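Local coordinates for pyruvate formate-lyase 2 (PDB 2F3O), which is a glycyl radical enzyme of the pyruvate formate-lyase family, probably a lyase, whose actual reaction remains unestablished, at residues L299-L304 with T352-E357; N306-T311 with E357-L362; L460-E465 with G639-A644; R573-G578 with G648-E653. All coordinates share one frame; numbering follows the deposited sequence.

Contact 1 (L299-L304 with T352-E357); sequences LAFDIL and TYLMLE
Leu354 directs both of its methyls at helix 297-310, and the tightly packed, buried part of the contact is built round them. Leu354 CD1 lies 3.9 Å from Leu304 CD1 and also touches Ala300 CB. The other methyl, Leu354 CD2, lies 3.7 Å from Phe301 CD1. Leu304 sends its second branch, CD2, to within 3.8 Å of Met355 CE, which an extended methionine chain brings forward. These four aliphatic residues are all buried.

The Phe301 and Glu357 end is the more solvent-exposed one, though its contacts are no longer. There Phe301, its CG anti to the backbone N (chi1 -164°), presents its edge: Leu354 CD2 and Glu357 CB both lie near the ring plane, with Glu357 CB 3.7 Å from Phe301 CE1. Glu357 is exposed, and its OE1 forms a salt bridge with Arg384. An alanine in place of Phe301 would probably open a gap beside Leu354 CD2 and leave the aliphatic base of Glu357 without its aromatic neighbour.

No hydrogen bond joins the segments, whose axes approach to 10.0 Å and cross at -59°. This is apolar helix-helix packing, in which helix 297-310 lies against the connecting helix 350-362 of the beta-alpha-beta crossover between parallel strands 334-338 and 368-373.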
loop_
_atom_site.group_PDB
_atom_site.type_symbol
_atom_site.label_atom_id
_atom_site.label_comp_id
_atom_site.label_asym_id
_atom_site.label_seq_id
_atom_site.Cartn_x
_atom_site.Cartn_y
_atom_site.Cartn_z
ATOM N N LEU A 299 -9.585 -48.542 22.464
ATOM C CA LEU A 299 -8.415 -47.749 22.829
ATOM C C LEU A 299 -8.585 -46.306 22.340
ATOM O O LEU A 299 -8.362 -45.355 23.099
ATOM C CB LEU A 299 -7.150 -48.356 22.225
ATOM C CG LEU A 299 -5.868 -47.544 22.421
ATOM C CD1 LEU A 299 -5.503 -47.499 23.887
ATOM C CD2 LEU A 299 -4.737 -48.128 21.617
ATOM N N ALA A 300 -9.003 -46.163 21.078
ATOM C CA ALA A 300 -9.317 -44.861 20.475
ATOM C C ALA A 300 -10.334 -44.077 21.279
ATOM O O ALA A 300 -10.180 -42.875 21.455
ATOM C CB ALA A 300 -9.827 -45.045 19.081
ATOM N N PHE A 301 -11.359 -44.777 21.759
ATOM C CA PHE A 301 -12.346 -44.223 22.677
ATOM C C PHE A 301 -11.711 -43.687 23.955
ATOM O O PHE A 301 -12.050 -42.593 24.395
ATOM C CB PHE A 301 -13.374 -45.291 23.040
ATOM C CG PHE A 301 -14.633 -44.750 23.657
ATOM C CD1 PHE A 301 -15.653 -44.281 22.865
ATOM C CD2 PHE A 301 -14.815 -44.746 25.026
ATOM C CE1 PHE A 301 -16.819 -43.800 23.432
ATOM C CE2 PHE A 301 -15.983 -44.265 25.588
ATOM C CZ PHE A 301 -16.977 -43.796 24.799
ATOM N N ASP A 302 -10.792 -44.456 24.537
ATOM C CA ASP A 302 -10.171 -44.108 25.819
ATOM C C ASP A 302 -9.269 -42.897 25.670
ATOM O O ASP A 302 -9.204 -42.050 26.567
ATOM C CB ASP A 302 -9.342 -45.281 26.369
ATOM C CG ASP A 302 -10.125 -46.186 27.337
ATOM O OD1 ASP A 302 -11.194 -45.763 27.855
ATOM O OD2 ASP A 302 -9.638 -47.322 27.588
ATOM N N ILE A 303 -8.574 -42.840 24.535
ATOM C CA ILE A 303 -7.725 -41.706 24.166
ATOM C C ILE A 303 -8.529 -40.388 24.108
ATOM O O ILE A 303 -8.157 -39.383 24.727
ATOM C CB ILE A 303 -7.028 -41.991 22.814
ATOM C CG1 ILE A 303 -5.901 -43.015 22.981
ATOM C CG2 ILE A 303 -6.452 -40.761 22.228
ATOM C CD1 ILE A 303 -5.360 -43.533 21.664
ATOM N N LEU A 304 -9.664 -40.425 23.417
ATOM C CA LEU A 304 -10.535 -39.263 23.308
ATOM C C LEU A 304 -11.159 -38.927 24.637
ATOM O O LEU A 304 -11.288 -37.753 24.975
ATOM C CB LEU A 304 -11.621 -39.510 22.274
ATOM C CG LEU A 304 -11.053 -39.680 20.871
ATOM C CD1 LEU A 304 -12.067 -40.340 19.970
ATOM C CD2 LEU A 304 -10.578 -38.341 20.312
ATOM N N THR A 352 -16.646 -38.811 14.061
ATOM C CA THR A 352 -17.701 -37.901 14.504
ATOM C C THR A 352 -18.584 -38.622 15.506
ATOM O O THR A 352 -18.846 -38.102 16.595
ATOM C CB THR A 352 -18.589 -37.426 13.344
ATOM O OG1 THR A 352 -17.774 -36.929 12.284
ATOM C CG2 THR A 352 -19.537 -36.357 13.802
ATOM N N TYR A 353 -19.002 -39.834 15.135
ATOM C CA TYR A 353 -19.863 -40.677 15.969
ATOM C C TYR A 353 -19.211 -41.007 17.305
ATOM O O TYR A 353 -19.847 -40.922 18.359
ATOM C CB TYR A 353 -20.186 -41.977 15.239
ATOM C CG TYR A 353 -21.176 -41.835 14.113
ATOM C CD1 TYR A 353 -20.749 -41.761 12.793
ATOM C CD2 TYR A 353 -22.543 -41.797 14.366
ATOM C CE1 TYR A 353 -21.659 -41.641 11.749
ATOM C CE2 TYR A 353 -23.463 -41.673 13.335
ATOM C CZ TYR A 353 -23.019 -41.593 12.027
ATOM O OH TYR A 353 -23.938 -41.468 10.995
ATOM N N LEU A 354 -17.936 -41.383 17.231
ATOM C CA LEU A 354 -17.122 -41.678 18.399
ATOM C C LEU A 354 -17.150 -40.538 19.379
ATOM O O LEU A 354 -17.381 -40.738 20.558
ATOM C CB LEU A 354 -15.672 -41.919 18.000
ATOM C CG LEU A 354 -15.221 -43.365 18.012
ATOM C CD1 LEU A 354 -13.710 -43.394 18.178
ATOM C CD2 LEU A 354 -15.923 -44.118 19.139
ATOM N N MET A 355 -16.944 -39.334 18.870
ATOM C CA MET A 355 -16.887 -38.173 19.716
ATOM C C MET A 355 -18.209 -37.852 20.398
ATOM O O MET A 355 -18.215 -37.331 21.504
ATOM C CB MET A 355 -16.323 -36.994 18.943
ATOM C CG MET A 355 -14.835 -37.103 18.826
ATOM S SD MET A 355 -14.201 -36.078 17.524
ATOM C CE MET A 355 -12.462 -36.469 17.569
ATOM N N LEU A 356 -19.314 -38.208 19.750
ATOM C CA LEU A 356 -20.641 -38.041 20.320
ATOM C C LEU A 356 -20.809 -39.017 21.478
ATOM O O LEU A 356 -21.353 -38.658 22.528
ATOM C CB LEU A 356 -21.704 -38.318 19.256
ATOM C CG LEU A 356 -23.043 -37.579 19.169
ATOM C CD1 LEU A 356 -24.038 -38.504 18.499
ATOM C CD2 LEU A 356 -23.609 -37.078 20.498
ATOM N N GLU A 357 -20.331 -40.246 21.275
ATOM C CA GLU A 357 -20.415 -41.310 22.281
ATOM C C GLU A 357 -19.672 -41.003 23.561
ATOM O O GLU A 357 -20.230 -41.169 24.636
ATOM C CB GLU A 357 -19.861 -42.609 21.733
ATOM C CG GLU A 357 -20.858 -43.533 21.121
ATOM C CD GLU A 357 -20.310 -44.945 21.095
ATOM O OE1 GLU A 357 -20.033 -45.449 19.980
ATOM O OE2 GLU A 357 -20.115 -45.529 22.197
#

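Contact 2 (N306-T311 with E357-L362); sequences NLWIKT and EVTDRL
Thr359 OG1 is gripped twice: it accepts a hydrogen bond from Trp308 NE1 at 2.9 Å and is also hydrogen-bonded to the carbonyl O of Met355, one turn back in its own helix. The setting is the packing of two helices, 297-310 and the crossover helix 350-362, whose segments here approach to 10.5 Å between axes. Residues near the C-terminal end of the second helix carry this contact.

The N-H...O angle at the indole bond is 150°, and OG1 lies 19° out of the ring plane. With chi1 at -62° the hydroxyl sits beside its own backbone N, anti to the carbonyl carbon. Two partners thus satisfy this buried oxygen, and the bond probably helps to hold the indole's rotation.

Around the indole, Thr359 takes the edge while Val358 takes a face: Val358 CG2 makes a CH-pi contact, 4.2 Å from the centroid of the five-membered ring of Trp308.

Leu362 CD2 packs at the base of the tryptophan, one methyl reaching both of the consecutive residues Trp308 and Ile309. Helix 5-11 adds to this apolar patch, its Ile6 touching Leu362 and its Leu9 and Ile10 touching Ile309. Leu362 CD2 lies 3.7 Å from Trp308 CB and 3.8 Å from Ile309 CG1, the leucine and isoleucine side chains crossing at about a right angle.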
loop_
_atom_site.group_PDB
_atom_site.type_symbol
_atom_site.label_atom_id
_atom_site.label_comp_id
_atom_site.label_asym_id
_atom_site.label_seq_id
_atom_site.Cartn_x
_atom_site.Cartn_y
_atom_site.Cartn_z
ATOM N N ASN A 306 -9.863 -39.358 27.596
ATOM C CA ASN A 306 -8.827 -38.711 28.373
ATOM C C ASN A 306 -8.705 -37.217 28.081
ATOM O O ASN A 306 -8.551 -36.409 29.000
ATOM C CB ASN A 306 -7.506 -39.378 28.059
ATOM C CG ASN A 306 -6.499 -39.232 29.172
ATOM O OD1 ASN A 306 -6.415 -38.220 29.870
ATOM N ND2 ASN A 306 -5.722 -40.260 29.346
ATOM N N LEU A 307 -8.763 -36.874 26.794
ATOM C CA LEU A 307 -8.752 -35.483 26.339
ATOM C C LEU A 307 -9.963 -34.701 26.880
ATOM O O LEU A 307 -9.793 -33.640 27.493
ATOM C CB LEU A 307 -8.762 -35.460 24.815
ATOM C CG LEU A 307 -8.034 -34.400 23.984
ATOM C CD1 LEU A 307 -8.674 -34.379 22.613
ATOM C CD2 LEU A 307 -8.107 -33.036 24.581
ATOM N N TRP A 308 -11.166 -35.234 26.648
ATOM C CA TRP A 308 -12.390 -34.614 27.131
ATOM C C TRP A 308 -12.289 -34.352 28.616
ATOM O O TRP A 308 -12.542 -33.235 29.065
ATOM C CB TRP A 308 -13.585 -35.518 26.874
ATOM C CG TRP A 308 -14.441 -35.239 25.652
ATOM C CD1 TRP A 308 -15.803 -35.108 25.631
ATOM C CD2 TRP A 308 -14.013 -35.118 24.283
ATOM N NE1 TRP A 308 -16.243 -34.878 24.348
ATOM C CE2 TRP A 308 -15.168 -34.895 23.502
ATOM C CE3 TRP A 308 -12.767 -35.169 23.642
ATOM C CZ2 TRP A 308 -15.113 -34.723 22.128
ATOM C CZ3 TRP A 308 -12.716 -34.994 22.273
ATOM C CH2 TRP A 308 -13.879 -34.777 21.531
ATOM N N ILE A 309 -11.876 -35.375 29.362
ATOM C CA ILE A 309 -11.769 -35.288 30.825
ATOM C C ILE A 309 -10.742 -34.251 31.298
ATOM O O ILE A 309 -10.960 -33.557 32.304
ATOM C CB ILE A 309 -11.508 -36.693 31.478
ATOM C CG1 ILE A 309 -12.750 -37.570 31.364
ATOM C CG2 ILE A 309 -11.151 -36.593 32.961
ATOM C CD1 ILE A 309 -12.596 -38.924 31.965
ATOM N N LYS A 310 -9.651 -34.102 30.552
ATOM C CA LYS A 310 -8.626 -33.155 30.970
ATOM C C LYS A 310 -9.047 -31.699 30.879
ATOM O O LYS A 310 -8.636 -30.914 31.717
ATOM C CB LYS A 310 -7.280 -33.419 30.295
ATOM C CG LYS A 310 -6.584 -34.638 30.883
ATOM C CD LYS A 310 -5.096 -34.666 30.625
ATOM C CE LYS A 310 -4.353 -33.973 31.744
ATOM N NZ LYS A 310 -3.062 -34.636 32.062
ATOM N N THR A 311 -9.920 -31.348 29.932
ATOM C CA THR A 311 -10.413 -29.959 29.836
ATOM C C THR A 311 -11.274 -29.505 31.023
ATOM O O THR A 311 -11.657 -28.341 31.102
ATOM C CB THR A 311 -11.200 -29.684 28.550
ATOM O OG1 THR A 311 -12.537 -30.163 28.700
ATOM C CG2 THR A 311 -10.544 -30.354 27.355
ATOM N N GLU A 357 -20.331 -40.246 21.275
ATOM C CA GLU A 357 -20.415 -41.310 22.281
ATOM C C GLU A 357 -19.672 -41.003 23.561
ATOM O O GLU A 357 -20.230 -41.169 24.636
ATOM C CB GLU A 357 -19.861 -42.609 21.733
ATOM C CG GLU A 357 -20.858 -43.533 21.121
ATOM C CD GLU A 357 -20.310 -44.945 21.095
ATOM O OE1 GLU A 357 -20.033 -45.449 19.980
ATOM O OE2 GLU A 357 -20.115 -45.529 22.197
ATOM N N VAL A 358 -18.416 -40.572 23.440
ATOM C CA VAL A 358 -17.621 -40.190 24.605
ATOM C C VAL A 358 -18.254 -38.991 25.309
ATOM O O VAL A 358 -18.292 -38.939 26.538
ATOM C CB VAL A 358 -16.110 -39.991 24.270
ATOM C CG1 VAL A 358 -15.950 -39.346 22.978
ATOM C CG2 VAL A 358 -15.401 -39.151 25.293
ATOM N N THR A 359 -18.828 -38.075 24.537
ATOM C CA THR A 359 -19.560 -36.959 25.115
ATOM C C THR A 359 -20.764 -37.440 25.919
ATOM O O THR A 359 -20.987 -36.976 27.039
ATOM C CB THR A 359 -20.023 -35.958 24.033
ATOM O OG1 THR A 359 -18.878 -35.400 23.381
ATOM C CG2 THR A 359 -20.841 -34.843 24.659
ATOM N N ASP A 360 -21.499 -38.398 25.354
ATOM C CA ASP A 360 -22.724 -38.918 25.963
ATOM C C ASP A 360 -22.433 -39.654 27.271
ATOM O O ASP A 360 -23.186 -39.530 28.254
ATOM C CB ASP A 360 -23.452 -39.860 24.987
ATOM C CG ASP A 360 -24.947 -40.044 25.329
ATOM O OD1 ASP A 360 -25.455 -39.360 26.264
ATOM O OD2 ASP A 360 -25.621 -40.862 24.639
ATOM N N ARG A 361 -21.340 -40.415 27.265
ATOM C CA ARG A 361 -20.941 -41.204 28.414
ATOM C C ARG A 361 -20.491 -40.303 29.560
ATOM O O ARG A 361 -20.890 -40.502 30.705
ATOM C CB ARG A 361 -19.821 -42.181 28.023
ATOM C CG ARG A 361 -18.949 -42.678 29.197
ATOM C CD ARG A 361 -19.649 -43.733 30.072
ATOM N NE ARG A 361 -18.736 -44.380 31.018
ATOM C CZ ARG A 361 -17.880 -45.357 30.699
ATOM N NH1 ARG A 361 -17.804 -45.810 29.442
ATOM N NH2 ARG A 361 -17.091 -45.881 31.641
ATOM N N LEU A 362 -19.682 -39.299 29.237
ATOM C CA LEU A 362 -18.997 -38.526 30.255
ATOM C C LEU A 362 -19.898 -37.569 30.993
ATOM O O LEU A 362 -19.790 -37.457 32.203
ATOM C CB LEU A 362 -17.810 -37.768 29.665
ATOM C CG LEU A 362 -16.413 -38.328 29.958
ATOM C CD1 LEU A 362 -16.460 -39.778 30.351
ATOM C CD2 LEU A 362 -15.452 -38.128 28.795
#

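Contact 3 (L460-E465 with G639-A644); sequences LQFGYE and GFFTSA
Leu460, Gln461 and Phe462 meet Phe641 and Ser643 in a partly buried loop-to-loop contact, centred about 28 Å from the middle of the chain. One loop follows helix 447-453, the other leads out of helix 634-640. The two segments share no hydrogen bond, so the contact rests on van der Waals packing, in which several polar atoms take part.

Ser643 is the central piece, and two consecutive residues cover it. Leu460 CB comes 3.5 Å from Ser643 OG, and the end of Gln461 lies against the serine's carbons, Gln461 CD being 3.7 Å from Ser643 CB. The glutamine has CG between its backbone N and carbonyl carbon (chi1 53°) and runs extended from there, which carries its amide across to the other loop. Gln461 OE1 stands 3.6 Å from Ser643 N without bonding to it, whereas Gln461 NE2 is hydrogen-bonded to Ser651 OG. An alanine at Gln461 would probably leave Ser651 OG without this partner and strip Ser643 CB of the cover given by Gln461 CG and CD.

Phe462 meets the other loop with its ring edge: CE2 is 3.7 Å from Phe641 O, which lies near the ring plane. Between the two side chains the closest approach is Phe462 CE2 to Phe641 CB, 4.3 Å.

Helix 447-453 ties both loops together, since Glu451 accepts from Leu460 N through OE1 and from Ser643 N through OE2. Leu460 also touches helix 565-573, Phe641 rests on helix 322-325, and Thr642 OG1 is hydrogen-bonded to Phe638 O and to Asn445 ND2, at the end of strand 435-445.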
loop_
_atom_site.group_PDB
_atom_site.type_symbol
_atom_site.label_atom_id
_atom_site.label_comp_id
_atom_site.label_asym_id
_atom_site.label_seq_id
_atom_site.Cartn_x
_atom_site.Cartn_y
_atom_site.Cartn_z
ATOM N N LEU A 460 -32.794 5.525 34.251
ATOM C CA LEU A 460 -34.128 5.776 34.783
ATOM C C LEU A 460 -34.162 5.814 36.315
ATOM O O LEU A 460 -35.030 6.467 36.913
ATOM C CB LEU A 460 -35.091 4.717 34.253
ATOM C CG LEU A 460 -36.497 5.134 33.858
ATOM C CD1 LEU A 460 -36.599 6.625 33.708
ATOM C CD2 LEU A 460 -36.905 4.435 32.582
ATOM N N GLN A 461 -33.198 5.146 36.944
ATOM C CA GLN A 461 -33.190 5.040 38.392
ATOM C C GLN A 461 -31.823 5.279 39.023
ATOM O O GLN A 461 -31.631 4.979 40.194
ATOM C CB GLN A 461 -33.712 3.664 38.812
ATOM C CG GLN A 461 -32.996 2.506 38.145
ATOM C CD GLN A 461 -33.418 1.145 38.679
ATOM O OE1 GLN A 461 -32.725 0.145 38.478
ATOM N NE2 GLN A 461 -34.555 1.098 39.361
ATOM N N PHE A 462 -30.871 5.812 38.268
ATOM C CA PHE A 462 -29.509 5.909 38.796
ATOM C C PHE A 462 -28.828 7.229 38.526
ATOM O O PHE A 462 -27.785 7.509 39.100
ATOM C CB PHE A 462 -28.642 4.776 38.261
ATOM C CG PHE A 462 -28.874 3.458 38.939
ATOM C CD1 PHE A 462 -28.559 3.286 40.280
ATOM C CD2 PHE A 462 -29.394 2.380 38.231
ATOM C CE1 PHE A 462 -28.776 2.055 40.910
ATOM C CE2 PHE A 462 -29.615 1.152 38.851
ATOM C CZ PHE A 462 -29.305 0.988 40.192
ATOM N N GLY A 463 -29.411 8.028 37.639
ATOM C CA GLY A 463 -28.934 9.382 37.373
ATOM C C GLY A 463 -27.730 9.448 36.453
ATOM O O GLY A 463 -27.066 10.486 36.348
ATOM N N TYR A 464 -27.444 8.340 35.781
ATOM C CA TYR A 464 -26.286 8.258 34.915
ATOM C C TYR A 464 -26.602 8.908 33.590
ATOM O O TYR A 464 -27.487 8.432 32.880
ATOM C CB TYR A 464 -25.971 6.804 34.621
ATOM C CG TYR A 464 -25.514 5.981 35.792
ATOM C CD1 TYR A 464 -25.844 4.632 35.880
ATOM C CD2 TYR A 464 -24.746 6.540 36.799
ATOM C CE1 TYR A 464 -25.426 3.867 36.936
ATOM C CE2 TYR A 464 -24.329 5.782 37.869
ATOM C CZ TYR A 464 -24.676 4.452 37.927
ATOM O OH TYR A 464 -24.255 3.701 38.981
ATOM N N GLU A 465 -25.883 9.972 33.232
ATOM C CA GLU A 465 -26.053 10.559 31.890
ATOM C C GLU A 465 -25.099 9.923 30.861
ATOM O O GLU A 465 -24.068 10.495 30.529
ATOM C CB GLU A 465 -25.849 12.072 31.928
ATOM C CG GLU A 465 -26.437 12.763 33.150
ATOM C CD GLU A 465 -26.381 14.279 33.021
ATOM O OE1 GLU A 465 -26.995 14.821 32.067
ATOM O OE2 GLU A 465 -25.716 14.925 33.867
ATOM N N GLY A 639 -29.718 -7.194 34.310
ATOM C CA GLY A 639 -31.058 -7.162 34.890
ATOM C C GLY A 639 -31.124 -6.464 36.234
ATOM O O GLY A 639 -31.903 -5.528 36.378
ATOM N N PHE A 640 -30.276 -6.892 37.180
ATOM C CA PHE A 640 -30.130 -6.266 38.506
ATOM C C PHE A 640 -30.180 -4.756 38.427
ATOM O O PHE A 640 -30.895 -4.119 39.185
ATOM C CB PHE A 640 -28.777 -6.579 39.162
ATOM C CG PHE A 640 -28.544 -8.031 39.503
ATOM C CD1 PHE A 640 -29.595 -8.888 39.804
ATOM C CD2 PHE A 640 -27.234 -8.523 39.581
ATOM C CE1 PHE A 640 -29.352 -10.236 40.128
ATOM C CE2 PHE A 640 -26.979 -9.857 39.915
ATOM C CZ PHE A 640 -28.045 -10.719 40.187
ATOM N N PHE A 641 -29.407 -4.196 37.503
ATOM C CA PHE A 641 -29.250 -2.749 37.375
ATOM C C PHE A 641 -30.047 -2.145 36.215
ATOM O O PHE A 641 -29.807 -0.995 35.831
ATOM C CB PHE A 641 -27.768 -2.386 37.237
ATOM C CG PHE A 641 -26.900 -3.023 38.270
ATOM C CD1 PHE A 641 -26.806 -2.479 39.529
ATOM C CD2 PHE A 641 -26.186 -4.178 37.984
ATOM C CE1 PHE A 641 -26.021 -3.072 40.485
ATOM C CE2 PHE A 641 -25.403 -4.773 38.934
ATOM C CZ PHE A 641 -25.315 -4.222 40.185
ATOM N N THR A 642 -30.980 -2.922 35.658
ATOM C CA THR A 642 -31.943 -2.401 34.689
ATOM C C THR A 642 -33.271 -2.073 35.386
ATOM O O THR A 642 -33.820 -2.904 36.114
ATOM C CB THR A 642 -32.160 -3.373 33.520
ATOM O OG1 THR A 642 -30.919 -3.559 32.845
ATOM C CG2 THR A 642 -33.141 -2.822 32.513
ATOM N N SER A 643 -33.767 -0.853 35.161
ATOM C CA SER A 643 -35.040 -0.412 35.697
ATOM C C SER A 643 -36.204 -1.158 35.050
ATOM O O SER A 643 -36.007 -1.983 34.144
ATOM C CB SER A 643 -35.217 1.073 35.435
ATOM O OG SER A 643 -35.703 1.287 34.122
ATOM N N ALA A 644 -37.418 -0.865 35.520
ATOM C CA ALA A 644 -38.614 -1.465 34.947
ATOM C C ALA A 644 -38.810 -0.925 33.537
ATOM O O ALA A 644 -38.528 0.228 33.269
ATOM C CB ALA A 644 -39.816 -1.177 35.807
#

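Contact 4 (R573-G578 with G648-E653); sequences RKNFVG and GRKSGE
A single hydrogen bond crosses between Asn575 and Ser651, from Ser651 N to Asn575 OD1 at 3.1 Å. It is fairly straight, 161° at the hydrogen, although the donor is tilted 29° from the carbonyl plane of the amide. The asparagine reaches it with CG anti to its backbone N (chi1 -156°). Ser651 CB follows its own N-H in, 3.4 Å from the same Asn575 OD1.

Apolar and edge contacts come from Phe576. Its CE1 is 3.9 Å from Gly648 CA, and CD1 is 4.0 Å from Lys650 CD, which lies near the ring plane, as does the carbonyl O of Arg649. Bends at chi2 and chi3 of Lys650 bring its CD to the ring and its CE beside Asn575 O. Phe576 also stacks on His583 of helix 580-588.

Turns prepare both surfaces. Asn575, with positive phi, completes a Schellman motif at the end of helix 565-573, and the type I' turn from Lys574 to Val577 puts Asn575 and Phe576 at its corner. Across from it stands a type II turn from Lys650 to Glu653, with Gly652 third in it, at backbone angles that call for glycine.

Bonds within 648-653 brace that turn. Arg649 grips Glu653 O side-on, NE and NH2 each at 2.9 Å and both with the oxygen close to the guanidinium plane; NH2 meets a lone pair in the carbonyl plane, whereas NE sits above that plane. From the same guanidinium, NH1 reaches Ser643 O and NH2 also Thr642 O.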
loop_
_atom_site.group_PDB
_atom_site.type_symbol
_atom_site.label_atom_id
_atom_site.label_comp_id
_atom_site.label_asym_id
_atom_site.label_seq_id
_atom_site.Cartn_x
_atom_site.Cartn_y
_atom_site.Cartn_z
ATOM N N ARG A 573 -40.391 4.503 35.951
ATOM C CA ARG A 573 -39.532 5.178 36.927
ATOM C C ARG A 573 -39.972 4.822 38.334
ATOM O O ARG A 573 -39.158 4.684 39.252
ATOM C CB ARG A 573 -39.596 6.695 36.743
ATOM C CG ARG A 573 -38.519 7.470 37.508
ATOM C CD ARG A 573 -38.781 8.956 37.419
ATOM N NE ARG A 573 -39.297 9.292 36.097
ATOM C CZ ARG A 573 -38.550 9.764 35.102
ATOM N NH1 ARG A 573 -37.249 9.970 35.287
ATOM N NH2 ARG A 573 -39.104 10.032 33.924
ATOM N N LYS A 574 -41.282 4.649 38.469
ATOM C CA LYS A 574 -41.925 4.430 39.752
ATOM C C LYS A 574 -42.147 2.929 40.020
ATOM O O LYS A 574 -42.775 2.574 41.019
ATOM C CB LYS A 574 -43.250 5.220 39.803
ATOM C CG LYS A 574 -43.447 6.081 41.044
ATOM C CD LYS A 574 -42.629 7.370 40.991
ATOM C CE LYS A 574 -42.469 7.960 42.396
ATOM N NZ LYS A 574 -42.072 6.911 43.405
ATOM N N ASN A 575 -41.634 2.074 39.126
ATOM C CA ASN A 575 -41.667 0.609 39.269
ATOM C C ASN A 575 -43.098 0.068 39.390
ATOM O O ASN A 575 -43.368 -0.838 40.185
ATOM C CB ASN A 575 -40.769 0.152 40.444
ATOM C CG ASN A 575 -40.272 -1.292 40.311
ATOM O OD1 ASN A 575 -40.259 -1.878 39.225
ATOM N ND2 ASN A 575 -39.859 -1.867 41.434
ATOM N N PHE A 576 -44.010 0.673 38.623
ATOM C CA PHE A 576 -45.453 0.352 38.616
ATOM C C PHE A 576 -46.204 0.485 39.955
ATOM O O PHE A 576 -47.315 -0.043 40.117
ATOM C CB PHE A 576 -45.704 -1.025 38.007
ATOM C CG PHE A 576 -45.109 -1.197 36.659
ATOM C CD1 PHE A 576 -44.136 -2.156 36.439
ATOM C CD2 PHE A 576 -45.500 -0.385 35.613
ATOM C CE1 PHE A 576 -43.577 -2.320 35.184
ATOM C CE2 PHE A 576 -44.945 -0.541 34.365
ATOM C CZ PHE A 576 -43.983 -1.514 34.150
ATOM N N VAL A 577 -45.588 1.172 40.910
ATOM C CA VAL A 577 -46.221 1.455 42.182
ATOM C C VAL A 577 -47.032 2.740 41.964
ATOM O O VAL A 577 -46.485 3.811 41.675
ATOM C CB VAL A 577 -45.172 1.545 43.333
ATOM C CG1 VAL A 577 -45.789 2.053 44.624
ATOM C CG2 VAL A 577 -44.520 0.179 43.560
ATOM N N GLY A 578 -48.352 2.604 42.039
ATOM C CA GLY A 578 -49.257 3.704 41.736
ATOM C C GLY A 578 -49.732 3.645 40.299
ATOM O O GLY A 578 -50.472 4.519 39.855
ATOM N N GLY A 648 -43.430 -4.692 31.193
ATOM C CA GLY A 648 -43.956 -5.105 32.492
ATOM C C GLY A 648 -42.939 -5.814 33.370
ATOM O O GLY A 648 -43.270 -6.296 34.457
ATOM N N ARG A 649 -41.705 -5.899 32.884
ATOM C CA ARG A 649 -40.612 -6.479 33.634
ATOM C C ARG A 649 -40.349 -5.542 34.800
ATOM O O ARG A 649 -40.318 -4.330 34.627
ATOM C CB ARG A 649 -39.379 -6.588 32.740
ATOM C CG ARG A 649 -38.359 -7.668 33.124
ATOM C CD ARG A 649 -36.975 -7.402 32.495
ATOM N NE ARG A 649 -35.995 -6.906 33.457
ATOM C CZ ARG A 649 -35.851 -5.630 33.817
ATOM N NH1 ARG A 649 -36.626 -4.689 33.304
ATOM N NH2 ARG A 649 -34.925 -5.285 34.704
ATOM N N LYS A 650 -40.223 -6.097 35.999
ATOM C CA LYS A 650 -40.013 -5.270 37.190
ATOM C C LYS A 650 -38.531 -4.902 37.301
ATOM O O LYS A 650 -37.669 -5.684 36.898
ATOM C CB LYS A 650 -40.486 -6.004 38.468
ATOM C CG LYS A 650 -42.015 -6.215 38.608
ATOM C CD LYS A 650 -42.756 -4.921 39.022
ATOM C CE LYS A 650 -42.692 -4.649 40.546
ATOM N NZ LYS A 650 -43.938 -4.957 41.327
ATOM N N SER A 651 -38.247 -3.717 37.844
ATOM C CA SER A 651 -36.871 -3.266 38.084
ATOM C C SER A 651 -36.043 -4.255 38.908
ATOM O O SER A 651 -36.374 -4.539 40.059
ATOM C CB SER A 651 -36.869 -1.912 38.787
ATOM O OG SER A 651 -35.782 -1.828 39.693
ATOM N N GLY A 652 -34.982 -4.786 38.302
ATOM C CA GLY A 652 -34.051 -5.667 38.996
ATOM C C GLY A 652 -34.097 -7.061 38.430
ATOM O O GLY A 652 -33.159 -7.838 38.594
ATOM N N GLU A 653 -35.199 -7.370 37.754
ATOM C CA GLU A 653 -35.449 -8.715 37.242
ATOM C C GLU A 653 -34.549 -8.998 36.042
ATOM O O GLU A 653 -34.172 -8.062 35.340
ATOM C CB GLU A 653 -36.940 -8.889 36.875
ATOM C CG GLU A 653 -37.860 -9.405 38.013
ATOM C CD GLU A 653 -39.366 -9.464 37.608
ATOM O OE1 GLU A 653 -40.222 -9.498 38.531
ATOM O OE2 GLU A 653 -39.701 -9.472 36.386
#

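Overall arrangement
Contacts 1 and 2 are successive stations along one helix pair, 297-310 against 350-362: they share Glu357, their centres are 8 Å apart, and Met355 CG meets Trp308 CH2 at 3.7 Å between them. Both are buried and mainly apolar, contact 2 adding an indole hydrogen bond. Contacts 3 and 4 lie about 43 to 51 Å from them between centres, more peripheral and only partly buried, where loops meet and polar groups take a larger share. These two are joined as well, centres 11 Å apart, by the guanidinium of Arg649 in contact 4, which turns toward the backbone of contact 3.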